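Local structure of glycosyl hydrolase 25 (Streptococcus pneumoniae, 4FF5) at residues Ala94-Ile97 and Asp101-Tyr104; Ser106-Leu111 and Ser144-Ser149; Val138-Ala143 and Leu177-Ile182; Phe201-Ile206 and Phe259-Leu264. The protein probably hydrolyses glycosidic bonds of peptidoglycan, as other family 25 glycosyl hydrolases do, and is a virulence factor that takes part in host-cell invasion. One frame throughout, in Å; residues are numbered along the deposited sequence.

Overall arrangement
All four contacts belong to a TIM barrel, and none lies wholly in its core. Interaction 1, its centre about 15 Å from the chain's centre against about 10 Å for interaction 4, closes a loop before helix 104-112, with exposed Lys102 lying over exposed Phe96. Interactions 3 and 2 use helix 129-143 and the turn that follows it: a tyrosine in the helix meets the end of helix 163-177 and binds water, and one in the turn packs apolarly on helix 104-112. Interaction 4 ties the last helix to strand 203-207 through a lysine, with buried Ser203 and Leu262 sharing in it. Ser149 probably bonds Asn181 and Leu262, linking interaction 2 to interactions 3 and 4.

Interaction 1 of 4, residues Ala94-Ile97 and Asp101-Tyr104; sequences ASFI and DKAY. With EDO (1,2-ethanediol), chain C.
Ala94 meets the backbone of Lys102 through its carbonyl: Lys102 N donates to Ala94 O over 2.8 Å in an almost straight bond (176° at the hydrogen), the donor standing well above the carbonyl plane. Next to it, Ser95 and Asp101, whose CA atoms are the nearest across the segments, form a single beta bridge, and Ser95 CB lies 4.0 Å from Asp101 CA. The aliphatic part of Lys102 runs on past Ser95, with CE 3.4 Å from Ser95 O. Phe96 completes the contact with one face of its ring. The two side chains cross at about a right angle; Lys102, extended beyond CG, lies over the ring face with CE above its centre, 3.8 Å from the centroid, while CG comes within 3.5 Å of Phe96 CE1. NZ lies farther off, 5.0 Å from the centroid in a long cation-pi contact, and also donates to Asn92 O and to both hydroxyls of an ethanediol probably left from crystallisation, weakly to O2. Asp101 OD1 accepts a capping bond from Ala103 N at 2.8 Å, while OD2 pairs with Arg81. Bridge and cap belong to the beta-alpha connection between strand 77-84 and helix 104-112, at the barrel end where TIM-barrel enzymes carry their active sites.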
loop_
_atom_site.group_PDB
_atom_site.type_symbol
_atom_site.label_atom_id
_atom_site.label_comp_id
_atom_site.label_asym_id
_atom_site.label_seq_id
_atom_site.Cartn_x
_atom_site.Cartn_y
_atom_site.Cartn_z
ATOM N N ALA A 94 9.586 -12.353 -7.270
ATOM C CA ALA A 94 8.563 -11.567 -6.569
ATOM C C ALA A 94 7.209 -11.532 -7.260
ATOM O O ALA A 94 6.209 -11.265 -6.612
ATOM C CB ALA A 94 9.058 -10.149 -6.290
ATOM N N SER A 95 7.158 -11.807 -8.562
ATOM C CA SER A 95 5.861 -11.888 -9.226
ATOM C C SER A 95 5.856 -12.795 -10.470
ATOM O O SER A 95 6.899 -13.027 -11.080
ATOM C CB SER A 95 5.325 -10.495 -9.570
ATOM O OG SER A 95 6.064 -9.914 -10.621
ATOM N N PHE A 96 4.670 -13.276 -10.835
ATOM C CA PHE A 96 4.487 -13.947 -12.107
ATOM C C PHE A 96 4.427 -12.927 -13.228
ATOM O O PHE A 96 4.244 -11.730 -12.985
ATOM C CB PHE A 96 3.219 -14.817 -12.092
ATOM C CG PHE A 96 3.276 -15.952 -11.086
ATOM C CD1 PHE A 96 2.782 -15.785 -9.792
ATOM C CD2 PHE A 96 3.803 -17.191 -11.447
ATOM C CE1 PHE A 96 2.816 -16.829 -8.863
ATOM C CE2 PHE A 96 3.848 -18.234 -10.530
ATOM C CZ PHE A 96 3.369 -18.052 -9.225
ATOM N N ILE A 97 4.535 -13.412 -14.463
ATOM C CA ILE A 97 4.525 -12.560 -15.658
ATOM C C ILE A 97 3.226 -11.782 -15.827
ATOM O O ILE A 97 3.228 -10.697 -16.409
ATOM C CB ILE A 97 4.848 -13.396 -16.937
ATOM C CG1 ILE A 97 5.112 -12.495 -18.152
ATOM C CG2 ILE A 97 3.739 -14.393 -17.223
ATOM C CD1 ILE A 97 6.085 -13.099 -19.141
ATOM N N ASP A 101 1.584 -10.993 -7.642
ATOM C CA ASP A 101 2.666 -11.078 -6.671
ATOM C C ASP A 101 2.800 -12.520 -6.128
ATOM O O ASP A 101 1.795 -13.196 -5.857
ATOM C CB ASP A 101 2.416 -10.069 -5.538
ATOM C CG ASP A 101 3.567 -10.002 -4.542
ATOM O OD1 ASP A 101 3.649 -10.905 -3.696
ATOM O OD2 ASP A 101 4.369 -9.030 -4.589
ATOM N N LYS A 102 4.033 -12.980 -5.976
ATOM C CA LYS A 102 4.290 -14.375 -5.544
ATOM C C LYS A 102 4.133 -14.651 -4.037
ATOM O O LYS A 102 4.122 -15.814 -3.628
ATOM C CB LYS A 102 5.650 -14.865 -6.064
ATOM C CG LYS A 102 5.636 -15.164 -7.557
ATOM C CD LYS A 102 6.990 -15.656 -8.042
ATOM C CE LYS A 102 6.902 -16.084 -9.492
ATOM N NZ LYS A 102 8.259 -16.431 -9.979
ATOM N N ALA A 103 3.997 -13.606 -3.213
ATOM C CA ALA A 103 3.910 -13.790 -1.764
ATOM C C ALA A 103 2.608 -13.311 -1.111
ATOM O O ALA A 103 2.395 -13.586 0.067
ATOM C CB ALA A 103 5.110 -13.144 -1.061
ATOM N N TYR A 104 1.738 -12.618 -1.858
ATOM C CA TYR A 104 0.633 -11.884 -1.215
ATOM C C TYR A 104 -0.295 -12.746 -0.336
ATOM O O TYR A 104 -0.710 -12.304 0.731
ATOM C CB TYR A 104 -0.171 -11.045 -2.232
ATOM C CG TYR A 104 -1.189 -11.841 -3.019
ATOM C CD1 TYR A 104 -2.531 -11.850 -2.651
ATOM C CD2 TYR A 104 -0.802 -12.599 -4.123
ATOM C CE1 TYR A 104 -3.477 -12.586 -3.372
ATOM C CE2 TYR A 104 -1.729 -13.337 -4.841
ATOM C CZ TYR A 104 -3.054 -13.335 -4.470
ATOM O OH TYR A 104 -3.952 -14.083 -5.208
HETATM C C1 EDO C . 8.464 -17.323 -14.058
HETATM O O1 EDO C . 7.634 -16.680 -13.073
HETATM C C2 EDO C . 9.827 -17.637 -13.471
HETATM O O2 EDO C . 9.797 -17.721 -12.031
#

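Interaction 2 of 4, residues Ser106-Leu111 and Ser144-Ser149; sequences SHITEL and SPYSPS
Within the TIM-barrel fold of family 25, Ile108 and Thr109 of helix 104-112 receive Tyr146 from the connection that follows the next helix of the barrel, 129-143. The contact is small and wholly apolar, with no hydrogen bond between the segments. Tyr146 supplies its CB and the near atoms of its ring, mainly CG, CD1 and CE1. Ile108 CG2 is the methyl that reaches it, 3.6 Å from Tyr146 CB and 3.7 Å from Tyr146 CD1; with chi1 at -64°, CG1 lies beside the backbone nitrogen and leaves CG2 anti to it, the branch that meets the tyrosine. The other branch takes a lesser part, its terminal CD1 lying 4.2 Å from Tyr146 CD2. Farther out on the ring, Thr109 CG2 comes to 3.5 Å from Tyr146 CE1. Both methyls approach the ring at a slant. Thr109 divides its roles between its two branches: the methyl meets the ring, whereas OG1 turns back to Lys105 O, one turn earlier in the same helix, and is thereby satisfied. Tyr146 itself ends a 3-10 turn in which Ser147 N bonds to Ser144 O at 3.0 Å. Ser147 then takes up left-handed backbone angles, and the chain heads for strand 151-155. The tyrosine also touches Tyr104 and Lys105 and sends its carbonyl to Gln112 NE2, while Ile108 rests on Val80 and Val120, which places the contact between helix 104-112 and the turn that leaves helix 129-143, outside strands 77-84 and 118-123.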
loop_
_atom_site.group_PDB
_atom_site.type_symbol
_atom_site.label_atom_id
_atom_site.label_comp_id
_atom_site.label_asym_id
_atom_site.label_seq_id
_atom_site.Cartn_x
_atom_site.Cartn_y
_atom_site.Cartn_z
ATOM N N SER A 106 0.403 -15.396 1.434
ATOM C CA SER A 106 1.138 -15.575 2.686
ATOM C C SER A 106 1.164 -14.347 3.586
ATOM O O SER A 106 0.863 -14.428 4.792
ATOM C CB SER A 106 2.560 -16.010 2.395
ATOM O OG SER A 106 2.580 -17.359 1.958
ATOM N N HIS A 107 1.545 -13.201 3.024
ATOM C CA HIS A 107 1.606 -11.988 3.820
ATOM C C HIS A 107 0.248 -11.634 4.375
ATOM O O HIS A 107 0.142 -11.298 5.554
ATOM C CB HIS A 107 2.151 -10.813 3.015
ATOM C CG HIS A 107 3.612 -10.925 2.659
ATOM N ND1 HIS A 107 4.522 -11.555 3.452
ATOM C CD2 HIS A 107 4.317 -10.433 1.559
ATOM C CE1 HIS A 107 5.739 -11.466 2.876
ATOM N NE2 HIS A 107 5.607 -10.777 1.717
ATOM N N ILE A 108 -0.798 -11.711 3.552
ATOM C CA ILE A 108 -2.131 -11.339 4.011
ATOM C C ILE A 108 -2.647 -12.309 5.078
ATOM O O ILE A 108 -3.033 -11.881 6.163
ATOM C CB ILE A 108 -3.151 -11.222 2.860
ATOM C CG1 ILE A 108 -2.747 -10.086 1.907
ATOM C CG2 ILE A 108 -4.543 -10.958 3.404
ATOM C CD1 ILE A 108 -3.543 -10.028 0.609
ATOM N N THR A 109 -2.668 -13.596 4.758
ATOM C CA THR A 109 -3.200 -14.592 5.719
ATOM C C THR A 109 -2.428 -14.645 7.035
ATOM O O THR A 109 -3.052 -14.725 8.107
ATOM C CB THR A 109 -3.291 -16.014 5.128
ATOM O OG1 THR A 109 -1.992 -16.442 4.739
ATOM C CG2 THR A 109 -4.166 -16.026 3.927
ATOM N N GLU A 110 -1.096 -14.626 6.974
ATOM C CA GLU A 110 -0.299 -14.726 8.200
ATOM C C GLU A 110 -0.488 -13.521 9.139
ATOM O O GLU A 110 -0.455 -13.641 10.370
ATOM C CB GLU A 110 1.182 -14.964 7.894
ATOM C CG GLU A 110 1.481 -16.294 7.185
ATOM C CD GLU A 110 1.597 -17.513 8.098
ATOM O OE1 GLU A 110 1.152 -17.501 9.260
ATOM O OE2 GLU A 110 2.158 -18.518 7.624
ATOM N N LEU A 111 -0.712 -12.356 8.551
ATOM C CA LEU A 111 -0.894 -11.157 9.333
ATOM C C LEU A 111 -2.318 -11.058 9.846
ATOM O O LEU A 111 -2.551 -10.671 11.008
ATOM C CB LEU A 111 -0.520 -9.936 8.465
ATOM C CG LEU A 111 0.805 -9.167 8.630
ATOM C CD1 LEU A 111 1.911 -9.779 9.486
ATOM C CD2 LEU A 111 1.343 -8.663 7.290
ATOM N N SER A 144 -9.755 -9.130 -3.173
ATOM C CA SER A 144 -11.076 -9.001 -2.536
ATOM C C SER A 144 -11.481 -10.168 -1.611
ATOM O O SER A 144 -12.130 -9.919 -0.598
ATOM C CB SER A 144 -12.180 -8.677 -3.558
ATOM O OG SER A 144 -12.401 -9.751 -4.476
ATOM N N PRO A 145 -11.071 -11.428 -1.933
ATOM C CA PRO A 145 -11.388 -12.552 -1.048
ATOM C C PRO A 145 -10.879 -12.359 0.374
ATOM O O PRO A 145 -11.404 -12.978 1.297
ATOM C CB PRO A 145 -10.668 -13.737 -1.708
ATOM C CG PRO A 145 -10.611 -13.371 -3.155
ATOM C CD PRO A 145 -10.379 -11.890 -3.155
ATOM N N TYR A 146 -9.869 -11.507 0.547
ATOM C CA TYR A 146 -9.249 -11.289 1.860
ATOM C C TYR A 146 -9.843 -10.113 2.640
ATOM O O TYR A 146 -9.421 -9.840 3.755
ATOM C CB TYR A 146 -7.726 -11.142 1.715
ATOM C CG TYR A 146 -7.090 -12.368 1.129
ATOM C CD1 TYR A 146 -6.777 -13.461 1.941
ATOM C CD2 TYR A 146 -6.831 -12.469 -0.246
ATOM C CE1 TYR A 146 -6.209 -14.598 1.406
ATOM C CE2 TYR A 146 -6.253 -13.617 -0.783
ATOM C CZ TYR A 146 -5.952 -14.675 0.057
ATOM O OH TYR A 146 -5.382 -15.818 -0.436
ATOM N N SER A 147 -10.840 -9.444 2.056
ATOM C CA SER A 147 -11.499 -8.289 2.690
ATOM C C SER A 147 -10.467 -7.272 3.166
ATOM O O SER A 147 -10.450 -6.916 4.357
ATOM C CB SER A 147 -12.370 -8.728 3.879
ATOM O OG SER A 147 -13.422 -9.566 3.437
ATOM N N PRO A 148 -9.601 -6.800 2.241
ATOM C CA PRO A 148 -8.573 -5.853 2.679
ATOM C C PRO A 148 -9.190 -4.541 3.181
ATOM O O PRO A 148 -10.286 -4.155 2.751
ATOM C CB PRO A 148 -7.736 -5.640 1.419
ATOM C CG PRO A 148 -8.662 -5.924 0.286
ATOM C CD PRO A 148 -9.576 -7.007 0.777
ATOM N N SER A 149 -8.493 -3.877 4.095
ATOM C CA SER A 149 -8.993 -2.641 4.694
ATOM C C SER A 149 -8.992 -1.444 3.733
ATOM O O SER A 149 -9.662 -0.448 3.993
ATOM C CB SER A 149 -8.192 -2.303 5.948
ATOM O OG SER A 149 -6.895 -1.820 5.596
#

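Interaction 3 of 4, residues Val138-Ala143 and Leu177-Ile182; sequences VFYNAA and LGAKNI
Tyr140, on helix 129-143, lies against Leu177, Gly178 and Ala179, where helix 163-177 of the TIM barrel ends in a Schellman motif and the chain turns toward strand 182-186. Apolar packing makes up most of the contact. The ring leaves its helix with CG anti to the backbone nitrogen (chi1 -170°), and Leu177 CB lies over one of its faces in a CH-pi contact, 4.1 Å from the centroid and displaced toward the rim. The leucine and the tyrosine slide past each other in opposite directions, so that Leu177 CD1 reaches back to Tyr140 CB at 3.8 Å. On the CE2 side of the ring, Ala179 adds its methyl, with CB 3.8 Å from Tyr140 CE2. Leu174, within the same neighbouring helix, touches both Tyr140 and Ala179, and the ring of Tyr151 meets that of Tyr140.

The backbone supplies the polar surroundings. Gly178, at a positive phi of 126°, carries the chain round the phenol end. No direct hydrogen bond joins the segments; two waters do so instead. One sits 2.9 Å from Tyr140 OH and donates weakly to Gly178 O. The other lies in the plane of the ring at its edge, 2.6 Å from Tyr140 OH, and donates to Leu177 O across 3.1 Å.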
loop_
_atom_site.group_PDB
_atom_site.type_symbol
_atom_site.label_atom_id
_atom_site.label_comp_id
_atom_site.label_asym_id
_atom_site.label_seq_id
_atom_site.Cartn_x
_atom_site.Cartn_y
_atom_site.Cartn_z
ATOM N N VAL A 138 -7.772 -7.863 -12.371
ATOM C CA VAL A 138 -6.861 -8.888 -11.844
ATOM C C VAL A 138 -6.543 -8.653 -10.359
ATOM O O VAL A 138 -6.467 -9.609 -9.548
ATOM C CB VAL A 138 -5.551 -8.938 -12.680
ATOM C CG1 VAL A 138 -4.506 -9.858 -12.049
ATOM C CG2 VAL A 138 -5.841 -9.372 -14.114
ATOM N N PHE A 139 -6.354 -7.378 -10.022
ATOM C CA PHE A 139 -5.967 -6.915 -8.675
ATOM C C PHE A 139 -7.144 -7.095 -7.743
ATOM O O PHE A 139 -7.014 -7.699 -6.692
ATOM C CB PHE A 139 -5.571 -5.442 -8.784
ATOM C CG PHE A 139 -5.358 -4.723 -7.475
ATOM C CD1 PHE A 139 -4.609 -5.293 -6.428
ATOM C CD2 PHE A 139 -5.801 -3.401 -7.336
ATOM C CE1 PHE A 139 -4.384 -4.584 -5.244
ATOM C CE2 PHE A 139 -5.558 -2.692 -6.159
ATOM C CZ PHE A 139 -4.839 -3.278 -5.119
ATOM N N TYR A 140 -8.309 -6.587 -8.152
ATOM C CA TYR A 140 -9.500 -6.735 -7.336
ATOM C C TYR A 140 -9.857 -8.202 -7.072
ATOM O O TYR A 140 -10.162 -8.562 -5.941
ATOM C CB TYR A 140 -10.689 -5.992 -7.931
ATOM C CG TYR A 140 -11.864 -5.930 -6.995
ATOM C CD1 TYR A 140 -12.912 -6.854 -7.102
ATOM C CD2 TYR A 140 -11.909 -4.988 -5.971
ATOM C CE1 TYR A 140 -13.989 -6.813 -6.234
ATOM C CE2 TYR A 140 -12.979 -4.941 -5.095
ATOM C CZ TYR A 140 -14.014 -5.848 -5.238
ATOM O OH TYR A 140 -15.066 -5.799 -4.377
ATOM N N ASN A 141 -9.834 -9.026 -8.115
ATOM C CA ASN A 141 -10.229 -10.431 -7.979
ATOM C C ASN A 141 -9.269 -11.227 -7.122
ATOM O O ASN A 141 -9.682 -12.155 -6.431
ATOM C CB ASN A 141 -10.439 -11.087 -9.345
ATOM C CG ASN A 141 -11.618 -10.494 -10.102
ATOM O OD1 ASN A 141 -12.471 -9.811 -9.517
ATOM N ND2 ASN A 141 -11.666 -10.729 -11.417
ATOM N N ALA A 142 -7.995 -10.844 -7.121
ATOM C CA ALA A 142 -7.029 -11.542 -6.285
ATOM C C ALA A 142 -7.102 -11.117 -4.805
ATOM O O ALA A 142 -6.937 -11.924 -3.905
ATOM C CB ALA A 142 -5.622 -11.372 -6.843
ATOM N N ALA A 143 -7.403 -9.846 -4.562
ATOM C CA ALA A 143 -7.319 -9.301 -3.225
ATOM C C ALA A 143 -8.643 -9.347 -2.467
ATOM O O ALA A 143 -8.637 -9.521 -1.251
ATOM C CB ALA A 143 -6.820 -7.855 -3.284
ATOM N N LEU A 177 -16.077 -2.397 -9.725
ATOM C CA LEU A 177 -16.033 -3.797 -9.320
ATOM C C LEU A 177 -16.447 -3.963 -7.865
ATOM O O LEU A 177 -16.722 -5.076 -7.424
ATOM C CB LEU A 177 -14.647 -4.413 -9.549
ATOM C CG LEU A 177 -14.161 -4.584 -10.987
ATOM C CD1 LEU A 177 -12.669 -4.854 -10.949
ATOM C CD2 LEU A 177 -14.912 -5.680 -11.741
ATOM N N GLY A 178 -16.466 -2.861 -7.120
ATOM C CA GLY A 178 -16.952 -2.861 -5.738
ATOM C C GLY A 178 -16.039 -2.310 -4.651
ATOM O O GLY A 178 -16.452 -2.206 -3.491
ATOM N N ALA A 179 -14.793 -1.996 -4.998
ATOM C CA ALA A 179 -13.876 -1.360 -4.040
ATOM C C ALA A 179 -14.442 -0.014 -3.575
ATOM O O ALA A 179 -14.882 0.783 -4.393
ATOM C CB ALA A 179 -12.505 -1.160 -4.655
ATOM N N LYS A 180 -14.408 0.227 -2.263
ATOM C CA LYS A 180 -14.909 1.470 -1.679
ATOM C C LYS A 180 -13.760 2.368 -1.232
ATOM O O LYS A 180 -13.800 3.575 -1.435
ATOM C CB LYS A 180 -15.803 1.172 -0.466
ATOM C CG LYS A 180 -16.946 0.195 -0.730
ATOM C CD LYS A 180 -17.933 0.755 -1.729
ATOM C CE LYS A 180 -19.009 -0.271 -2.034
ATOM N NZ LYS A 180 -19.613 0.112 -3.338
ATOM N N ASN A 181 -12.781 1.765 -0.565
ATOM C CA ASN A 181 -11.622 2.474 -0.049
ATOM C C ASN A 181 -10.570 2.377 -1.124
ATOM O O ASN A 181 -9.976 1.310 -1.322
ATOM C CB ASN A 181 -11.152 1.848 1.268
ATOM C CG ASN A 181 -12.225 1.884 2.346
ATOM O OD1 ASN A 181 -13.167 2.682 2.281
ATOM N ND2 ASN A 181 -12.086 1.030 3.341
ATOM N N ILE A 182 -10.399 3.471 -1.876
ATOM C CA ILE A 182 -9.422 3.496 -2.971
ATOM C C ILE A 182 -8.504 4.711 -2.807
ATOM O O ILE A 182 -8.925 5.863 -3.002
ATOM C CB ILE A 182 -10.063 3.525 -4.372
ATOM C CG1 ILE A 182 -11.129 2.435 -4.531
ATOM C CG2 ILE A 182 -9.003 3.293 -5.441
ATOM C CD1 ILE A 182 -11.765 2.483 -5.913
HETATM O O HOH W 1 -14.637 -4.355 -1.946
HETATM O O HOH W 2 -17.197 -7.028 -5.063
#

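Interaction 4 of 4, residues Phe201-Ile206 and Phe259-Leu264; sequences FTSVWI and FRKLFL
Lys261 and Leu262, adjacent in the last helix, reach the start of strand 203-207 in different ways, one by a hydrogen bond from its ammonium group, the other by a methyl. Lys261 sets out with CG anti to the backbone nitrogen (chi1 178°) and remains extended to its tip, a shape that spans the gap between helix and strand. Its NZ arrives nearly along the C=O axis of Thr202, with a C=O...N angle of 160°, and donates to Thr202 O at 2.9 Å. The methylene behind the charge is close as well, Lys261 CE lying 3.1 Å from Thr202 O and 4.1 Å from Ser203 CB. The ammonium group has a second partner in Asp227, with which it forms a salt bridge, so it is held between a carbonyl and a carboxylate. Asp227 also accepts from Ser203 OG, and the same carboxylate oxygen, OD2, thereby links the lysine to the serine. With chi1 at -173°, Ser203 OG stands anti to the backbone nitrogen, where it meets both Asp227 and Leu262, whose CD2 packs 3.4 Å from Ser203 OG and 3.8 Å from Ser203 CB, putting a methyl beside the hydroxyl. Thr202 meets the helix through its carbonyl, while its own hydroxyl turns to Tyr150 OH. Ser203 and Leu262 both touch Trp152, and Leu262 also touches Ile228, so helix 255-263 lies across the beginnings of strands 151-155, 203-207 and 228-232, with strand 182-186 pairing alongside 203-207 through backbone bonds.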
loop_
_atom_site.group_PDB
_atom_site.type_symbol
_atom_site.label_atom_id
_atom_site.label_comp_id
_atom_site.label_asym_id
_atom_site.label_seq_id
_atom_site.Cartn_x
_atom_site.Cartn_y
_atom_site.Cartn_z
ATOM N N PHE A 201 -9.846 10.056 -5.150
ATOM C CA PHE A 201 -9.397 9.013 -4.239
ATOM C C PHE A 201 -9.859 9.333 -2.831
ATOM O O PHE A 201 -10.148 10.492 -2.516
ATOM C CB PHE A 201 -7.867 8.847 -4.303
ATOM C CG PHE A 201 -7.397 8.319 -5.618
ATOM C CD1 PHE A 201 -7.103 9.177 -6.673
ATOM C CD2 PHE A 201 -7.273 6.943 -5.816
ATOM C CE1 PHE A 201 -6.702 8.678 -7.914
ATOM C CE2 PHE A 201 -6.865 6.451 -7.046
ATOM C CZ PHE A 201 -6.590 7.309 -8.101
ATOM N N THR A 202 -9.926 8.307 -1.986
ATOM C CA THR A 202 -10.427 8.469 -0.609
ATOM C C THR A 202 -9.299 8.716 0.398
ATOM O O THR A 202 -9.541 9.115 1.552
ATOM C CB THR A 202 -11.327 7.282 -0.162
ATOM O OG1 THR A 202 -10.605 6.052 -0.263
ATOM C CG2 THR A 202 -12.588 7.179 -1.011
ATOM N N SER A 203 -8.062 8.502 -0.049
ATOM C CA SER A 203 -6.874 8.806 0.751
ATOM C C SER A 203 -5.640 8.986 -0.140
ATOM O O SER A 203 -5.614 8.527 -1.287
ATOM C CB SER A 203 -6.602 7.688 1.763
ATOM O OG SER A 203 -5.539 8.036 2.650
ATOM N N VAL A 204 -4.617 9.639 0.410
ATOM C CA VAL A 204 -3.360 9.864 -0.304
ATOM C C VAL A 204 -2.204 9.392 0.564
ATOM O O VAL A 204 -2.161 9.646 1.780
ATOM C CB VAL A 204 -3.182 11.342 -0.745
ATOM C CG1 VAL A 204 -1.865 11.509 -1.508
ATOM C CG2 VAL A 204 -4.360 11.776 -1.630
ATOM N N TRP A 205 -1.258 8.711 -0.075
ATOM C CA TRP A 205 -0.117 8.146 0.608
ATOM C C TRP A 205 1.086 8.626 -0.146
ATOM O O TRP A 205 1.118 8.525 -1.384
ATOM C CB TRP A 205 -0.303 6.638 0.522
ATOM C CG TRP A 205 0.803 5.757 0.993
ATOM C CD1 TRP A 205 1.881 6.061 1.838
ATOM C CD2 TRP A 205 0.918 4.341 0.695
ATOM N NE1 TRP A 205 2.646 4.929 2.056
ATOM C CE2 TRP A 205 2.137 3.873 1.361
ATOM C CE3 TRP A 205 0.185 3.449 -0.091
ATOM C CZ2 TRP A 205 2.556 2.545 1.286
ATOM C CZ3 TRP A 205 0.629 2.118 -0.171
ATOM C CH2 TRP A 205 1.793 1.688 0.494
ATOM N N ILE A 206 2.048 9.242 0.547
ATOM C CA ILE A 206 3.173 9.878 -0.172
ATOM C C ILE A 206 4.536 9.441 0.360
ATOM O O ILE A 206 4.788 9.497 1.573
ATOM C CB ILE A 206 3.090 11.444 -0.196
ATOM C CG1 ILE A 206 1.759 11.930 -0.779
ATOM C CG2 ILE A 206 4.254 12.046 -1.000
ATOM C CD1 ILE A 206 1.520 13.441 -0.692
ATOM N N PHE A 259 -5.949 6.247 11.372
ATOM C CA PHE A 259 -5.691 4.820 11.397
ATOM C C PHE A 259 -6.991 4.025 11.201
ATOM O O PHE A 259 -7.022 3.055 10.448
ATOM C CB PHE A 259 -4.995 4.393 12.706
ATOM C CG PHE A 259 -4.566 2.963 12.693
ATOM C CD1 PHE A 259 -3.312 2.606 12.213
ATOM C CD2 PHE A 259 -5.438 1.966 13.098
ATOM C CE1 PHE A 259 -2.934 1.271 12.154
ATOM C CE2 PHE A 259 -5.067 0.636 13.060
ATOM C CZ PHE A 259 -3.815 0.288 12.579
ATOM N N ARG A 260 -8.050 4.417 11.915
ATOM C CA ARG A 260 -9.361 3.783 11.754
ATOM C C ARG A 260 -9.794 3.832 10.292
ATOM O O ARG A 260 -10.185 2.820 9.718
ATOM C CB ARG A 260 -10.437 4.458 12.625
ATOM C CG ARG A 260 -11.822 3.857 12.397
ATOM C CD ARG A 260 -12.936 4.685 13.032
ATOM N N LYS A 261 -9.716 5.016 9.699
ATOM C CA LYS A 261 -10.046 5.200 8.299
ATOM C C LYS A 261 -9.321 4.193 7.385
ATOM O O LYS A 261 -9.930 3.572 6.507
ATOM C CB LYS A 261 -9.679 6.616 7.886
ATOM C CG LYS A 261 -9.934 6.885 6.424
ATOM C CD LYS A 261 -9.702 8.342 6.090
ATOM C CE LYS A 261 -9.509 8.516 4.604
ATOM N NZ LYS A 261 -9.123 9.925 4.281
ATOM N N LEU A 262 -8.019 4.046 7.600
ATOM C CA LEU A 262 -7.167 3.295 6.662
ATOM C C LEU A 262 -7.135 1.802 6.927
ATOM O O LEU A 262 -6.895 1.011 6.003
ATOM C CB LEU A 262 -5.735 3.845 6.663
ATOM C CG LEU A 262 -5.580 5.332 6.263
ATOM C CD1 LEU A 262 -4.111 5.699 6.099
ATOM C CD2 LEU A 262 -6.328 5.662 4.986
ATOM N N PHE A 263 -7.350 1.428 8.185
ATOM C CA PHE A 263 -7.158 0.039 8.595
ATOM C C PHE A 263 -8.346 -0.657 9.238
ATOM O O PHE A 263 -8.402 -1.881 9.260
ATOM C CB PHE A 263 -5.927 -0.058 9.468
ATOM C CG PHE A 263 -4.668 0.070 8.675
ATOM C CD1 PHE A 263 -4.217 -0.992 7.889
ATOM C CD2 PHE A 263 -3.975 1.267 8.647
ATOM C CE1 PHE A 263 -3.073 -0.869 7.122
ATOM C CE2 PHE A 263 -2.830 1.400 7.872
ATOM C CZ PHE A 263 -2.375 0.327 7.112
ATOM N N LEU A 264 -9.295 0.109 9.746
ATOM C CA LEU A 264 -10.364 -0.486 10.545
ATOM C C LEU A 264 -11.761 -0.278 9.952
ATOM O O LEU A 264 -12.763 -0.429 10.650
ATOM C CB LEU A 264 -10.260 -0.004 11.998
ATOM C CG LEU A 264 -8.988 -0.309 12.817
ATOM C CD1 LEU A 264 -9.089 0.269 14.229
ATOM C CD2 LEU A 264 -8.630 -1.787 12.874
#